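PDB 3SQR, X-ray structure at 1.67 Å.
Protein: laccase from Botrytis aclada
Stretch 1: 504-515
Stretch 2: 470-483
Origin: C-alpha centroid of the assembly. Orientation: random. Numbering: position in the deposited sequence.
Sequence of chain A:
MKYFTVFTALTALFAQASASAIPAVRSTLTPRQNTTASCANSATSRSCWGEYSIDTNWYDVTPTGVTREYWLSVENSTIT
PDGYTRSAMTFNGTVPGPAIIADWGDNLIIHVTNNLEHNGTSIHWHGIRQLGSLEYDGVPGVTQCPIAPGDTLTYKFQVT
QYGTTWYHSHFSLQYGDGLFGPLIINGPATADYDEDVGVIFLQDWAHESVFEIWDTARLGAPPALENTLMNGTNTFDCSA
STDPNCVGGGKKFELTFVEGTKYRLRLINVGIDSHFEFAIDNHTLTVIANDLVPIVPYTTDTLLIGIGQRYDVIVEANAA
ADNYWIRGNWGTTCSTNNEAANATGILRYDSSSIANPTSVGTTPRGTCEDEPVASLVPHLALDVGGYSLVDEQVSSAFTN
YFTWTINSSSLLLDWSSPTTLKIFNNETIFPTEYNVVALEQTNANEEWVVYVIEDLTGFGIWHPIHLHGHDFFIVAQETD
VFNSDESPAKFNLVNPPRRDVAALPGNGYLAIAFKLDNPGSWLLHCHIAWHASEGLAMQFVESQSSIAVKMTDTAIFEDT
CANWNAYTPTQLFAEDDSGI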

# COMPACT_ATOMS: atom_id res chain seq x y z
N LEU A 504 -9.42 -5.24 8.28
CA LEU A 504 -9.93 -6.06 9.38
C LEU A 504 -10.86 -5.14 10.19
O LEU A 504 -10.40 -4.21 10.84
CB LEU A 504 -8.81 -6.55 10.27
CG LEU A 504 -9.16 -7.09 11.64
CD1 LEU A 504 -10.15 -8.24 11.53
CD2 LEU A 504 -7.84 -7.49 12.34
N PRO A 505 -12.15 -5.43 10.16
CA PRO A 505 -13.06 -4.51 10.90
C PRO A 505 -12.80 -4.52 12.37
O PRO A 505 -12.63 -5.54 12.93
CB PRO A 505 -14.44 -5.09 10.62
CG PRO A 505 -14.27 -5.75 9.26
CD PRO A 505 -12.92 -6.43 9.41
N GLY A 506 -12.89 -3.34 12.99
CA GLY A 506 -12.72 -3.22 14.39
C GLY A 506 -13.73 -4.10 15.11
O GLY A 506 -14.93 -4.01 14.85
N ASN A 507 -13.16 -4.96 15.94
CA ASN A 507 -13.84 -5.99 16.76
C ASN A 507 -14.54 -7.04 15.91
O ASN A 507 -15.38 -7.79 16.42
CB ASN A 507 -14.84 -5.32 17.71
CG ASN A 507 -14.15 -4.42 18.71
OD1 ASN A 507 -13.08 -4.74 19.22
ND2 ASN A 507 -14.76 -3.27 19.02
N GLY A 508 -14.13 -7.15 14.66
CA GLY A 508 -14.72 -8.10 13.75
C GLY A 508 -13.73 -9.05 13.16
O GLY A 508 -12.75 -9.41 13.79
N TYR A 509 -14.04 -9.54 11.97
CA TYR A 509 -13.10 -10.42 11.27
C TYR A 509 -13.11 -10.17 9.77
O TYR A 509 -14.04 -9.67 9.17
CB TYR A 509 -13.40 -11.89 11.62
CG TYR A 509 -14.71 -12.36 11.11
CD1 TYR A 509 -15.87 -12.26 11.88
CD2 TYR A 509 -14.81 -13.00 9.86
CE1 TYR A 509 -17.08 -12.69 11.39
CE2 TYR A 509 -16.00 -13.43 9.38
CZ TYR A 509 -17.13 -13.28 10.14
OH TYR A 509 -18.31 -13.77 9.62
N LEU A 510 -11.99 -10.54 9.18
CA LEU A 510 -11.80 -10.48 7.77
C LEU A 510 -11.41 -11.88 7.33
O LEU A 510 -10.48 -12.46 7.87
CB LEU A 510 -10.68 -9.49 7.49
CG LEU A 510 -10.19 -9.44 6.06
CD1 LEU A 510 -11.29 -8.88 5.09
CD2 LEU A 510 -8.86 -8.65 5.95
N ALA A 511 -12.18 -12.39 6.37
CA ALA A 511 -11.92 -13.70 5.80
C ALA A 511 -11.52 -13.45 4.36
O ALA A 511 -12.32 -12.98 3.56
CB ALA A 511 -13.19 -14.60 5.91
N ILE A 512 -10.26 -13.76 4.06
CA ILE A 512 -9.69 -13.56 2.74
C ILE A 512 -9.23 -14.88 2.18
O ILE A 512 -8.56 -15.64 2.86
CB ILE A 512 -8.51 -12.53 2.77
CG1 ILE A 512 -7.42 -12.92 3.73
CG2 ILE A 512 -9.02 -11.10 3.01
CD1 ILE A 512 -6.12 -12.12 3.51
N ALA A 513 -9.59 -15.14 0.96
CA ALA A 513 -9.21 -16.35 0.25
C ALA A 513 -8.15 -16.04 -0.80
O ALA A 513 -8.19 -15.00 -1.46
CB ALA A 513 -10.46 -16.95 -0.44
N PHE A 514 -7.22 -16.97 -0.98
CA PHE A 514 -6.34 -16.91 -2.14
C PHE A 514 -5.91 -18.32 -2.51
O PHE A 514 -6.10 -19.24 -1.73
CB PHE A 514 -5.14 -16.01 -1.85
CG PHE A 514 -4.36 -16.40 -0.63
CD1 PHE A 514 -4.68 -15.91 0.62
CD2 PHE A 514 -3.22 -17.23 -0.73
CE1 PHE A 514 -4.01 -16.25 1.70
CE2 PHE A 514 -2.50 -17.53 0.38
CZ PHE A 514 -2.88 -17.02 1.60
N LYS A 515 -5.51 -18.48 -3.76
CA LYS A 515 -5.14 -19.77 -4.32
C LYS A 515 -3.68 -20.04 -4.11
O LYS A 515 -2.82 -19.12 -4.16
CB LYS A 515 -5.47 -19.76 -5.80
CG LYS A 515 -5.46 -21.17 -6.39
CD LYS A 515 -6.00 -21.18 -7.73
CE LYS A 515 -5.95 -22.62 -8.25
NZ LYS A 515 -6.31 -22.61 -9.68
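Stretch 2, residues 470-483: HDFFIVAQETDVFN

A beta bulge interrupts the pairing of stretch 2 with stretch 1: Ala511 pairs with Ala476, but the next residue, Ile512, pairs with Ile474, so the register slips by one and Val475 is left without a partner of its own. Backbone angles locate the break. Val475 has phi/psi of -76/-22°, far from the extended values of its neighbours, and the chain turns a corner there. Ala511 O serves both residues at the bulge, accepting a bond from Ala476 N at 3.3 Å and a weak one from Val475 N at 2.9 Å, where the N-H...O angle is only 126°.

Stretch 2 runs antiparallel to strand 509-515 on both sides of this corner, but at different angles. Residues 476-478 lie at 173° to it, residues 472-474 at 145°, the latter with a closest axial approach of 4.3 Å. Beyond the bulge, Phe473 N meets Ala513 O at 2.7 Å and Ala513 N meets Phe473 O at 2.8 Å. Before it in stretch 1, Ala511 N bonds Ala476 O at 2.8 Å; Tyr509 N and Glu478 O are paired at 2.9 Å, Glu478 N and Tyr509 O at 3.0 Å.

Side-chain contacts only partly follow this register. The Tyr509 ring is sandwiched, with CB of its bridge partner Glu478 3.9 Å from its centroid over one face and Phe482 CB 4.0 Å over the opposite face; the Phe482 ring also directs its edge toward Tyr509. Ile512 CG2 lies 3.7 Å from the centroid of the Phe472 ring, not over its bridge partner Ile474. At Gly508, an ideal CB would fall 2.0 Å from Glu478 O, so the close backbone approach there depends on glycine. At the far end, the Phe514 and His470 rings meet obliquely, centroids 4.5 Å apart, and a water links His470 ND1 (3.0 Å from its oxygen) to Lys515 N (3.2 Å).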

# COMPACT_ATOMS: atom_id res chain seq x y z
N HIS A 470 -0.16 -12.13 -3.62
CA HIS A 470 -1.49 -12.52 -4.01
C HIS A 470 -2.45 -11.38 -3.99
O HIS A 470 -2.41 -10.56 -3.06
CB HIS A 470 -2.14 -13.53 -3.05
CG HIS A 470 -1.36 -14.78 -2.89
ND1 HIS A 470 -1.62 -15.89 -3.63
CD2 HIS A 470 -0.28 -15.08 -2.12
CE1 HIS A 470 -0.78 -16.85 -3.30
NE2 HIS A 470 0.05 -16.39 -2.39
N ASP A 471 -3.37 -11.41 -4.94
CA ASP A 471 -4.65 -10.77 -4.69
C ASP A 471 -5.52 -11.73 -3.91
O ASP A 471 -5.51 -12.92 -4.20
CB ASP A 471 -5.42 -10.47 -5.95
CG ASP A 471 -4.83 -9.32 -6.75
OD1 ASP A 471 -4.04 -8.53 -6.25
OD2 ASP A 471 -5.22 -9.23 -7.89
N PHE A 472 -6.22 -11.22 -2.91
CA PHE A 472 -7.14 -12.07 -2.15
C PHE A 472 -8.57 -11.77 -2.48
O PHE A 472 -8.87 -10.71 -3.06
CB PHE A 472 -6.88 -12.01 -0.67
CG PHE A 472 -6.93 -10.63 -0.09
CD1 PHE A 472 -8.09 -9.88 -0.11
CD2 PHE A 472 -5.80 -10.09 0.47
CE1 PHE A 472 -8.08 -8.61 0.44
CE2 PHE A 472 -5.81 -8.83 1.05
CZ PHE A 472 -6.92 -8.10 1.01
N PHE A 473 -9.45 -12.68 -2.07
CA PHE A 473 -10.88 -12.54 -2.27
C PHE A 473 -11.47 -12.27 -0.92
O PHE A 473 -11.19 -12.99 0.05
CB PHE A 473 -11.40 -13.88 -2.79
CG PHE A 473 -10.94 -14.24 -4.16
CD1 PHE A 473 -9.65 -14.58 -4.47
CD2 PHE A 473 -11.87 -14.25 -5.20
CE1 PHE A 473 -9.30 -14.95 -5.79
CE2 PHE A 473 -11.50 -14.63 -6.47
CZ PHE A 473 -10.26 -14.94 -6.76
N ILE A 474 -12.23 -11.19 -0.80
CA ILE A 474 -12.85 -10.84 0.47
C ILE A 474 -14.14 -11.67 0.60
O ILE A 474 -15.19 -11.25 0.13
CB ILE A 474 -13.14 -9.39 0.54
CG1 ILE A 474 -11.87 -8.56 0.26
CG2 ILE A 474 -13.76 -9.07 1.91
CD1 ILE A 474 -12.10 -7.01 0.51
N VAL A 475 -14.00 -12.85 1.17
CA VAL A 475 -15.17 -13.73 1.32
C VAL A 475 -16.10 -13.26 2.48
O VAL A 475 -17.31 -13.52 2.49
CB VAL A 475 -14.81 -15.18 1.36
CG1 VAL A 475 -13.98 -15.50 -0.00
CG2 VAL A 475 -14.08 -15.64 2.60
N ALA A 476 -15.54 -12.50 3.39
CA ALA A 476 -16.31 -11.89 4.49
C ALA A 476 -15.50 -10.73 5.08
O ALA A 476 -14.30 -10.83 5.32
CB ALA A 476 -16.57 -12.92 5.60
N GLN A 477 -16.18 -9.66 5.36
CA GLN A 477 -15.52 -8.55 6.04
C GLN A 477 -16.64 -8.06 6.97
O GLN A 477 -17.56 -7.36 6.55
CB GLN A 477 -15.09 -7.53 5.01
CG GLN A 477 -14.41 -6.32 5.62
CD GLN A 477 -14.05 -5.29 4.64
OE1 GLN A 477 -14.87 -4.81 3.86
NE2 GLN A 477 -12.75 -4.93 4.64
N GLU A 478 -16.59 -8.53 8.19
CA GLU A 478 -17.73 -8.48 9.08
C GLU A 478 -17.41 -7.85 10.40
O GLU A 478 -16.37 -8.17 11.03
CB GLU A 478 -18.23 -9.91 9.35
CG GLU A 478 -18.70 -10.63 8.10
CD GLU A 478 -19.98 -10.09 7.52
OE1 GLU A 478 -20.81 -9.62 8.31
OE2 GLU A 478 -20.15 -10.16 6.27
N THR A 479 -18.36 -7.04 10.85
CA THR A 479 -18.33 -6.46 12.19
C THR A 479 -19.15 -7.36 13.12
O THR A 479 -20.29 -7.05 13.45
CB THR A 479 -18.86 -5.06 12.18
OG1 THR A 479 -20.16 -5.01 11.56
CG2 THR A 479 -17.91 -4.21 11.37
N ASP A 480 -18.52 -8.45 13.48
CA ASP A 480 -19.07 -9.38 14.46
C ASP A 480 -18.01 -10.35 14.84
O ASP A 480 -16.88 -10.33 14.30
CB ASP A 480 -20.34 -10.06 13.94
CG ASP A 480 -21.37 -10.39 15.09
OD1 ASP A 480 -21.02 -10.43 16.31
OD2 ASP A 480 -22.52 -10.65 14.74
N VAL A 481 -18.34 -11.20 15.79
CA VAL A 481 -17.45 -12.22 16.29
C VAL A 481 -17.50 -13.38 15.30
O VAL A 481 -18.60 -13.83 14.93
CB VAL A 481 -17.85 -12.61 17.72
CG1 VAL A 481 -17.17 -13.89 18.18
CG2 VAL A 481 -17.50 -11.40 18.70
N PHE A 482 -16.33 -13.89 14.93
CA PHE A 482 -16.23 -15.05 14.03
C PHE A 482 -16.64 -16.27 14.83
O PHE A 482 -16.14 -16.51 15.94
CB PHE A 482 -14.81 -15.28 13.62
CG PHE A 482 -14.62 -16.45 12.68
CD1 PHE A 482 -15.19 -16.43 11.46
CD2 PHE A 482 -13.86 -17.53 13.05
CE1 PHE A 482 -14.96 -17.49 10.58
CE2 PHE A 482 -13.63 -18.57 12.16
CZ PHE A 482 -14.21 -18.55 10.96
N ASN A 483 -17.53 -17.04 14.22
CA ASN A 483 -17.97 -18.34 14.78
C ASN A 483 -17.54 -19.39 13.78
O ASN A 483 -18.09 -19.45 12.68
CB ASN A 483 -19.50 -18.31 14.87
CG ASN A 483 -20.07 -19.60 15.41
OD1 ASN A 483 -19.61 -20.68 15.09
ND2 ASN A 483 -21.09 -19.45 16.25
O HOH W 1 -3.95 -16.29 -5.44